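Local coordinates for variant surface glycoprotein MITAT 1.1 (Trypanosoma brucei brucei, PDB 5LY9) that forms the dense coat on the parasite surface whose antigenic switching lets the trypanosome evade the host immune response, at residues 27-31 against 256-260; 61-65 against 315-319; 71-75 against 262-267. All coordinates share one frame; numbering follows the deposited sequence.

Contact 1 (27-31 against 256-260). Unlike the reference sequence in segment 27-31: Glu31 (reference Lys).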
loop_
_atom_site.group_PDB
_atom_site.type_symbol
_atom_site.label_atom_id
_atom_site.label_comp_id
_atom_site.label_asym_id
_atom_site.label_seq_id
_atom_site.Cartn_x
_atom_site.Cartn_y
_atom_site.Cartn_z
ATOM N N GLU A 27 8.626 0.703 5.342
ATOM C CA GLU A 27 8.895 2.102 5.069
ATOM C C GLU A 27 7.750 2.702 4.297
ATOM O O GLU A 27 7.382 3.834 4.606
ATOM C CB GLU A 27 10.250 2.342 4.371
ATOM C CG GLU A 27 10.373 3.781 3.911
ATOM C CD GLU A 27 11.783 4.292 3.660
ATOM O OE1 GLU A 27 11.892 5.209 2.779
ATOM O OE2 GLU A 27 12.736 3.944 4.444
ATOM N N MET A 28 7.151 1.964 3.361
ATOM C CA MET A 28 5.968 2.431 2.732
ATOM C C MET A 28 4.781 2.649 3.725
ATOM O O MET A 28 3.995 3.636 3.594
ATOM C CB MET A 28 5.617 1.563 1.531
ATOM C CG MET A 28 6.607 1.670 0.395
ATOM S SD MET A 28 6.687 3.360 -0.263
ATOM C CE MET A 28 7.956 4.187 0.693
ATOM N N LEU A 29 4.619 1.795 4.713
ATOM C CA LEU A 29 3.622 2.075 5.742
ATOM C C LEU A 29 3.901 3.348 6.480
ATOM O O LEU A 29 2.996 4.216 6.608
ATOM C CB LEU A 29 3.535 0.943 6.766
ATOM C CG LEU A 29 2.621 1.128 7.958
ATOM C CD1 LEU A 29 1.210 1.427 7.529
ATOM C CD2 LEU A 29 2.819 -0.107 8.899
ATOM N N ASN A 30 5.150 3.514 6.896
ATOM C CA ASN A 30 5.534 4.700 7.605
ATOM C C ASN A 30 5.252 5.946 6.736
ATOM O O ASN A 30 4.702 6.962 7.213
ATOM C CB ASN A 30 7.003 4.705 7.960
ATOM C CG ASN A 30 7.320 5.855 8.925
ATOM O OD1 ASN A 30 6.871 5.844 10.068
ATOM N ND2 ASN A 30 8.025 6.876 8.429
ATOM N N GLU A 31 5.621 5.879 5.463
ATOM C CA GLU A 31 5.482 7.086 4.597
ATOM C C GLU A 31 3.992 7.422 4.368
ATOM O O GLU A 31 3.582 8.576 4.443
ATOM C CB GLU A 31 6.170 6.866 3.289
ATOM C CG GLU A 31 6.472 8.157 2.565
ATOM C CD GLU A 31 7.575 8.958 3.254
ATOM O OE1 GLU A 31 8.669 8.371 3.614
ATOM O OE2 GLU A 31 7.390 10.213 3.388
ATOM N N GLU A 256 8.331 6.757 -5.359
ATOM C CA GLU A 256 7.532 6.734 -4.139
ATOM C C GLU A 256 7.074 8.148 -3.813
ATOM O O GLU A 256 7.887 9.118 -3.754
ATOM C CB GLU A 256 8.353 6.256 -2.965
ATOM C CG GLU A 256 8.706 4.800 -3.071
ATOM C CD GLU A 256 9.786 4.325 -2.101
ATOM O OE1 GLU A 256 10.471 5.160 -1.554
ATOM O OE2 GLU A 256 9.945 3.071 -1.935
ATOM N N ALA A 257 5.773 8.271 -3.488
ATOM C CA ALA A 257 5.239 9.525 -2.873
ATOM C C ALA A 257 5.800 9.660 -1.456
ATOM O O ALA A 257 5.859 8.684 -0.724
ATOM C CB ALA A 257 3.713 9.484 -2.801
ATOM N N LYS A 258 6.110 10.883 -1.075
ATOM C CA LYS A 258 6.645 11.216 0.210
ATOM C C LYS A 258 5.788 12.246 0.887
ATOM O O LYS A 258 5.210 13.149 0.245
ATOM C CB LYS A 258 8.024 11.815 0.067
ATOM C CG LYS A 258 9.072 11.094 -0.822
ATOM C CD LYS A 258 9.630 9.883 -0.174
ATOM C CE LYS A 258 10.518 9.140 -1.158
ATOM N NZ LYS A 258 11.145 7.955 -0.488
ATOM N N ALA A 259 5.734 12.157 2.196
ATOM C CA ALA A 259 4.996 13.089 2.994
ATOM C C ALA A 259 5.465 14.522 2.821
ATOM O O ALA A 259 4.649 15.477 2.855
ATOM C CB ALA A 259 5.077 12.665 4.460
ATOM N N LYS A 260 6.748 14.701 2.574
ATOM C CA LYS A 260 7.295 16.006 2.274
ATOM C C LYS A 260 6.971 16.586 0.906
ATOM O O LYS A 260 7.334 17.728 0.665
ATOM C CB LYS A 260 8.829 15.994 2.451
ATOM C CG LYS A 260 9.548 15.310 1.352
ATOM C CD LYS A 260 11.050 15.088 1.621
ATOM C CE LYS A 260 11.514 14.068 0.612
ATOM N NZ LYS A 260 11.385 14.686 -0.727
HETATM O O HOH W 1 9.934 6.653 1.736
HETATM O O HOH W 2 8.798 12.530 3.543
#
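Glu31 reaches from helix 24-55 to the backbone of the loop that follows helix 244-254, in a largely polar contact near the centre of the chain. Its OE2 accepts the amide hydrogen of Ala259 N at 2.8 Å, nearly straight at 170°, on the anti side of the carboxylate and 15° out of its plane. With CG anti to the backbone N (chi1 -161°), CG rests against Ala257 O, and a bend at chi2 then turns the carboxylate toward the backbone of Lys258 and Ala259. A water also donates to OE2 and accepts from Lys260 N, so the acid holds two successive backbone N-H groups, one directly and one through water.

The helix here belongs to the long helical bundle of the A-type VSG N-terminal domain, and the irregular segment 256-260 packs against it. Met28, on the same helix, bends at chi2 and chi3 until CE comes 3.3 Å from Glu256 CD, its thioether end crossing the carboxylate at a slant. The oxygens of that carboxylate have polar partners of their own: Lys258 NZ bridges to Glu256 OE1 at 3.1 Å, with Arg159 also on OE1 and Ser94 OG on OE2. A second water takes a hydrogen from Lys258 NZ and donates to both Glu27 OE1 and Glu31 OE1. Arg159 makes a salt bridge to Glu27 OE1, and Ala157 N bonds to Glu27 OE2; the two nearby cations probably ease the crowding of Glu27 and Glu256. Gln91 of helix 62-114 touches both Met28 and Glu31.

Contact 2 (61-65 against 315-319). Unlike the reference sequence in segment 61-65: Leu65 (reference Ser).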
loop_
_atom_site.group_PDB
_atom_site.type_symbol
_atom_site.label_atom_id
_atom_site.label_comp_id
_atom_site.label_asym_id
_atom_site.label_seq_id
_atom_site.Cartn_x
_atom_site.Cartn_y
_atom_site.Cartn_z
ATOM N N ALA A 61 -10.337 40.685 11.489
ATOM C CA ALA A 61 -9.460 39.941 10.611
ATOM C C ALA A 61 -10.230 38.996 9.732
ATOM O O ALA A 61 -9.702 37.917 9.348
ATOM C CB ALA A 61 -8.456 39.186 11.415
ATOM N N LEU A 62 -11.442 39.402 9.390
ATOM C CA LEU A 62 -12.378 38.498 8.685
ATOM C C LEU A 62 -11.768 38.007 7.368
ATOM O O LEU A 62 -11.818 36.787 7.114
ATOM C CB LEU A 62 -13.730 39.176 8.448
ATOM C CG LEU A 62 -14.699 38.317 7.637
ATOM C CD1 LEU A 62 -15.000 37.058 8.407
ATOM C CD2 LEU A 62 -15.964 39.072 7.351
ATOM N N GLN A 63 -11.257 38.919 6.534
ATOM C CA GLN A 63 -10.781 38.522 5.255
ATOM C C GLN A 63 -9.484 37.697 5.334
ATOM O O GLN A 63 -9.355 36.723 4.610
ATOM C CB GLN A 63 -10.567 39.686 4.296
ATOM C CG GLN A 63 -11.876 40.396 3.924
ATOM C CD GLN A 63 -11.639 41.576 2.949
ATOM O OE1 GLN A 63 -10.803 41.532 2.086
ATOM N NE2 GLN A 63 -12.420 42.602 3.071
ATOM N N GLN A 64 -8.549 38.092 6.188
ATOM C CA GLN A 64 -7.292 37.319 6.382
ATOM C C GLN A 64 -7.612 35.893 6.838
ATOM O O GLN A 64 -7.093 34.902 6.317
ATOM C CB GLN A 64 -6.448 37.981 7.468
ATOM C CG GLN A 64 -5.953 39.358 7.079
ATOM C CD GLN A 64 -6.878 40.528 7.371
ATOM O OE1 GLN A 64 -8.074 40.394 7.609
ATOM N NE2 GLN A 64 -6.321 41.732 7.268
ATOM N N LEU A 65 -8.533 35.775 7.763
ATOM C CA LEU A 65 -8.827 34.448 8.364
ATOM C C LEU A 65 -9.679 33.560 7.415
ATOM O O LEU A 65 -9.480 32.355 7.330
ATOM C CB LEU A 65 -9.524 34.646 9.704
ATOM C CG LEU A 65 -8.565 35.255 10.757
ATOM C CD1 LEU A 65 -9.284 35.455 12.051
ATOM C CD2 LEU A 65 -7.406 34.324 11.019
ATOM N N TYR A 315 -1.650 36.201 12.406
ATOM C CA TYR A 315 -3.012 35.717 12.309
ATOM C C TYR A 315 -3.166 34.262 12.843
ATOM O O TYR A 315 -4.138 33.931 13.570
ATOM C CB TYR A 315 -3.581 35.852 10.833
ATOM C CG TYR A 315 -3.687 37.265 10.502
ATOM C CD1 TYR A 315 -4.803 38.003 10.902
ATOM C CD2 TYR A 315 -2.629 37.947 9.922
ATOM C CE1 TYR A 315 -4.840 39.365 10.676
ATOM C CE2 TYR A 315 -2.685 39.335 9.715
ATOM C CZ TYR A 315 -3.811 40.003 10.095
ATOM O OH TYR A 315 -3.945 41.363 9.904
ATOM N N LEU A 316 -2.238 33.413 12.462
ATOM C CA LEU A 316 -2.270 32.008 12.893
ATOM C C LEU A 316 -2.018 31.952 14.430
ATOM O O LEU A 316 -2.596 31.113 15.145
ATOM C CB LEU A 316 -1.254 31.207 12.150
ATOM C CG LEU A 316 -1.505 31.091 10.639
ATOM C CD1 LEU A 316 -0.326 30.412 9.916
ATOM C CD2 LEU A 316 -2.785 30.382 10.388
ATOM N N ASP A 317 -1.119 32.793 14.901
ATOM C CA ASP A 317 -0.871 32.913 16.356
ATOM C C ASP A 317 -2.085 33.342 17.157
ATOM O O ASP A 317 -2.370 32.782 18.223
ATOM C CB ASP A 317 0.309 33.835 16.636
ATOM C CG ASP A 317 1.655 33.224 16.244
ATOM O OD1 ASP A 317 1.806 31.991 16.018
ATOM O OD2 ASP A 317 2.602 34.010 16.156
ATOM N N MET A 318 -2.836 34.303 16.622
ATOM C CA MET A 318 -4.090 34.739 17.196
ATOM C C MET A 318 -5.105 33.604 17.283
ATOM O O MET A 318 -5.741 33.393 18.294
ATOM C CB MET A 318 -4.599 35.908 16.352
ATOM C CG MET A 318 -5.801 36.568 16.869
ATOM S SD MET A 318 -6.040 38.116 15.911
ATOM C CE MET A 318 -6.658 37.423 14.422
ATOM N N VAL A 319 -5.170 32.770 16.245
ATOM C CA VAL A 319 -6.057 31.609 16.285
ATOM C C VAL A 319 -5.629 30.621 17.393
ATOM O O VAL A 319 -6.451 30.146 18.173
ATOM C CB VAL A 319 -6.050 30.949 14.875
ATOM C CG1 VAL A 319 -6.662 29.590 14.908
ATOM C CG2 VAL A 319 -6.837 31.831 13.931
#
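Tyr315 lays one face of its ring on the side chain of Gln64. Gln64 CG stands 4.0 Å from the ring centroid and 22° off the normal, a CH-pi contact displaced toward the rim. A bend at chi2 (87°) folds the glutamine over the ring, and its amide ends up nearly parallel to it, the two planes 16° apart. The amide nitrogen lies beside the phenol oxygen, but its hydrogen bond goes to Leu303 O, which helps fix how the amide is turned. At the edge of the same ring sits Ala61 CB, 3.7 Å from Tyr315 CE1 and close to the ring plane.

Past the tyrosine the contact is purely apolar. Met318 runs out extended and then turns at chi3, bringing its methyl CE to 3.9 Å from Ala61 CB and 4.0 Å from Leu65 CD1; the methionine and leucine chains cross at about a right angle. The other leucine branch does different work: Leu65 CD2 meets Val319 CG2 at 3.9 Å and also touches Tyr315 CB. Leu65 thus fits among Tyr315, Met318 and Val319, the i, i+3 and i+4 positions on one side of helix 313-321.

Ala61 is the N-cap of helix 62-114, and the bond from Leu65 N to Ala61 O closes its first turn, so the contact gathers at the very start of that long helix. Phe304 of helix 295-304 meets the Tyr315 ring with the planes almost perpendicular. Tyr52 and Leu53 of helix 24-55 pack on Leu65, and Lys48 on Val319, leaving the short helix 313-321 lodged against both long helices near the turn that joins them.

Contact 3 (71-75 against 262-267). With NAG (2-acetamido-2-deoxy-beta-D-glucopyranose), chain C.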
loop_
_atom_site.group_PDB
_atom_site.type_symbol
_atom_site.label_atom_id
_atom_site.label_comp_id
_atom_site.label_asym_id
_atom_site.label_seq_id
_atom_site.Cartn_x
_atom_site.Cartn_y
_atom_site.Cartn_z
ATOM N N TYR A 71 -7.586 28.317 2.387
ATOM C CA TYR A 71 -6.329 27.738 2.001
ATOM C C TYR A 71 -6.092 26.379 2.616
ATOM O O TYR A 71 -5.789 25.389 1.931
ATOM C CB TYR A 71 -5.208 28.708 2.288
ATOM C CG TYR A 71 -3.869 28.134 2.278
ATOM C CD1 TYR A 71 -3.121 28.086 1.137
ATOM C CD2 TYR A 71 -3.346 27.636 3.440
ATOM C CE1 TYR A 71 -1.911 27.482 1.135
ATOM C CE2 TYR A 71 -2.168 27.021 3.466
ATOM C CZ TYR A 71 -1.404 26.964 2.307
ATOM O OH TYR A 71 -0.109 26.404 2.369
ATOM N N PHE A 72 -6.253 26.309 3.907
ATOM C CA PHE A 72 -6.050 25.011 4.550
ATOM C C PHE A 72 -7.061 23.978 4.059
ATOM O O PHE A 72 -6.709 22.817 3.842
ATOM C CB PHE A 72 -6.165 25.132 6.095
ATOM C CG PHE A 72 -5.041 25.920 6.724
ATOM C CD1 PHE A 72 -3.733 25.596 6.488
ATOM C CD2 PHE A 72 -5.307 26.955 7.607
ATOM C CE1 PHE A 72 -2.648 26.318 7.056
ATOM C CE2 PHE A 72 -4.262 27.713 8.157
ATOM C CZ PHE A 72 -2.960 27.401 7.877
ATOM N N ALA A 73 -8.305 24.377 3.882
ATOM C CA ALA A 73 -9.290 23.472 3.270
ATOM C C ALA A 73 -8.867 22.951 1.907
ATOM O O ALA A 73 -8.873 21.729 1.696
ATOM C CB ALA A 73 -10.626 24.136 3.170
ATOM N N ARG A 74 -8.478 23.819 1.006
ATOM C CA ARG A 74 -7.999 23.324 -0.303
ATOM C C ARG A 74 -6.862 22.368 -0.132
ATOM O O ARG A 74 -6.779 21.362 -0.835
ATOM C CB ARG A 74 -7.593 24.444 -1.294
ATOM C CG ARG A 74 -8.772 25.127 -1.918
ATOM C CD ARG A 74 -8.387 25.757 -3.253
ATOM N NE ARG A 74 -9.512 26.418 -3.862
ATOM C CZ ARG A 74 -9.437 27.178 -4.930
ATOM N NH1 ARG A 74 -8.276 27.360 -5.582
ATOM N NH2 ARG A 74 -10.526 27.758 -5.372
ATOM N N LYS A 75 -5.939 22.695 0.760
ATOM C CA LYS A 75 -4.741 21.898 0.881
ATOM C C LYS A 75 -5.016 20.532 1.482
ATOM O O LYS A 75 -4.442 19.542 1.018
ATOM C CB LYS A 75 -3.665 22.599 1.654
ATOM C CG LYS A 75 -3.071 23.765 0.839
ATOM C CD LYS A 75 -2.206 23.328 -0.375
ATOM C CE LYS A 75 -0.918 22.667 0.052
ATOM N NZ LYS A 75 -0.222 21.831 -0.933
ATOM N N LEU A 262 4.987 18.270 -2.268
ATOM C CA LEU A 262 4.099 19.432 -2.463
ATOM C C LEU A 262 2.645 19.137 -2.158
ATOM O O LEU A 262 1.981 19.917 -1.419
ATOM C CB LEU A 262 4.227 19.941 -3.945
ATOM C CG LEU A 262 5.608 20.537 -4.253
ATOM C CD1 LEU A 262 5.727 20.892 -5.737
ATOM C CD2 LEU A 262 5.905 21.710 -3.324
ATOM N N ALA A 263 2.169 17.987 -2.611
ATOM C CA ALA A 263 0.781 17.615 -2.392
ATOM C C ALA A 263 0.350 17.558 -0.927
ATOM O O ALA A 263 -0.834 17.693 -0.649
ATOM C CB ALA A 263 0.449 16.266 -3.122
ATOM N N TYR A 264 1.271 17.316 -0.014
ATOM C CA TYR A 264 0.968 16.999 1.362
ATOM C C TYR A 264 1.623 17.928 2.367
ATOM O O TYR A 264 1.596 17.635 3.550
ATOM C CB TYR A 264 1.369 15.519 1.691
ATOM C CG TYR A 264 0.966 14.565 0.588
ATOM C CD1 TYR A 264 -0.368 14.394 0.222
ATOM C CD2 TYR A 264 1.943 13.823 -0.119
ATOM C CE1 TYR A 264 -0.692 13.556 -0.828
ATOM C CE2 TYR A 264 1.612 12.955 -1.120
ATOM C CZ TYR A 264 0.280 12.807 -1.508
ATOM O OH TYR A 264 -0.090 11.993 -2.533
ATOM N N THR A 265 2.061 19.112 1.895
ATOM C CA THR A 265 2.709 20.083 2.750
ATOM C C THR A 265 2.196 21.446 2.426
ATOM O O THR A 265 1.601 21.662 1.363
ATOM C CB THR A 265 4.250 20.090 2.512
ATOM O OG1 THR A 265 4.523 20.121 1.118
ATOM C CG2 THR A 265 4.878 18.833 3.063
ATOM N N ASN A 266 2.378 22.354 3.360
ATOM C CA ASN A 266 2.072 23.756 3.142
ATOM C C ASN A 266 2.935 24.370 2.062
ATOM O O ASN A 266 4.102 24.021 1.866
ATOM C CB ASN A 266 2.240 24.508 4.455
ATOM C CG ASN A 266 1.125 24.208 5.490
ATOM O OD1 ASN A 266 -0.104 24.241 5.194
ATOM N ND2 ASN A 266 1.540 24.005 6.723
ATOM N N GLU A 267 2.356 25.312 1.336
ATOM C CA GLU A 267 3.089 26.062 0.305
ATOM C C GLU A 267 4.077 27.004 0.986
ATOM O O GLU A 267 3.903 27.386 2.142
ATOM C CB GLU A 267 2.105 26.805 -0.585
ATOM C CG GLU A 267 1.286 25.773 -1.359
ATOM C CD GLU A 267 0.163 26.326 -2.270
ATOM O OE1 GLU A 267 -0.181 27.529 -2.169
ATOM O OE2 GLU A 267 -0.467 25.481 -2.940
HETATM C C1 NAG C . 0.639 23.782 7.816
HETATM C C2 NAG C . 1.017 22.658 8.768
HETATM C C3 NAG C . 0.153 22.634 9.979
HETATM C C4 NAG C . 0.224 24.022 10.628
HETATM C C5 NAG C . -0.186 25.087 9.622
HETATM C C6 NAG C . -0.090 26.534 10.126
HETATM C C7 NAG C . 1.990 20.646 7.785
HETATM C C8 NAG C . 1.786 19.332 7.082
HETATM N N2 NAG C . 0.910 21.375 8.084
HETATM O O3 NAG C . 0.648 21.666 10.895
HETATM O O4 NAG C . -0.715 24.018 11.700
HETATM O O5 NAG C . 0.690 25.017 8.526
HETATM O O6 NAG C . 1.197 26.749 10.725
HETATM O O7 NAG C . 3.101 21.047 8.051
HETATM O O HOH W 3 -2.355 19.733 -0.871
HETATM O O HOH W 4 0.112 23.074 -3.378
#
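Lys75 NZ is gripped by four oxygens: the carbonyls of Leu262 and Thr265, at 3.0 and 2.9 Å from NZ in bonds that are both weak, and two waters that accept from it. One water donates back to Lys75 O and Ala263 O, the other to Glu267 OE2. The lysine is coiled, with chi1, chi2 and chi3 all near -70°, and this curls the ammonium into the bend of residues 262-265. Glu267 OE2 remains 4.2 Å from Lys75 NZ, so the two charges are linked through water; the carboxylate oxygen has Thr276 OG1 as a further partner.

One turn earlier, Tyr71 OH accepts from Glu267 N at 2.9 Å, with an N-H...O angle of 155°, and is also hydrogen-bonded to a glycerol probably left from the crystallisation liquor. With CG anti to the backbone N, the tyrosine extends its ring toward the loop. Glu267 OE1 lies at the ring's edge near its plane, and Lys75 CG, one turn on, lies over one face of the ring, toward its rim.

Asn266 carries the sugar. Its ND2 is joined covalently to NAG C1, while Asn266 OD1 looks at the edge of the Phe72 ring, 3.8 Å from Phe72 CE1, with amide and ring planes 63° apart. Phe72 CZ in turn comes 3.7 Å from NAG C6. Ala45 and Glu46 of helix 24-55 back Phe72. The whole is an N-linked glycosylation site of the Asn-Glu-Thr sequon kind, set on a loop that is bound to a long helix of the VSG bundle on one side of the glycosylated residue and the other.

In the fold
All three contacts are partly buried, but their places along the elongated molecule differ: the centre of contact 1 lies near the chain's centre, those of contacts 3 and 2 about 19 and 35 Å from it. Contacts 1 and 3 use successive parts of one loop and touch through packing such as Ala259 O on Thr265 CG2; contact 1 sets it against helix 24-55 and contact 3 against 62-114, though the loop of contact 1 also bonds to 62-114. Contacts 2 and 3 share helix 62-114 and meet where Leu316 packs on Phe72 beside the glycan. Loop meets helix by hydrogen bonds to backbone, water and nearby charges; helix meets helix, in contact 2, by methyls and a ring face.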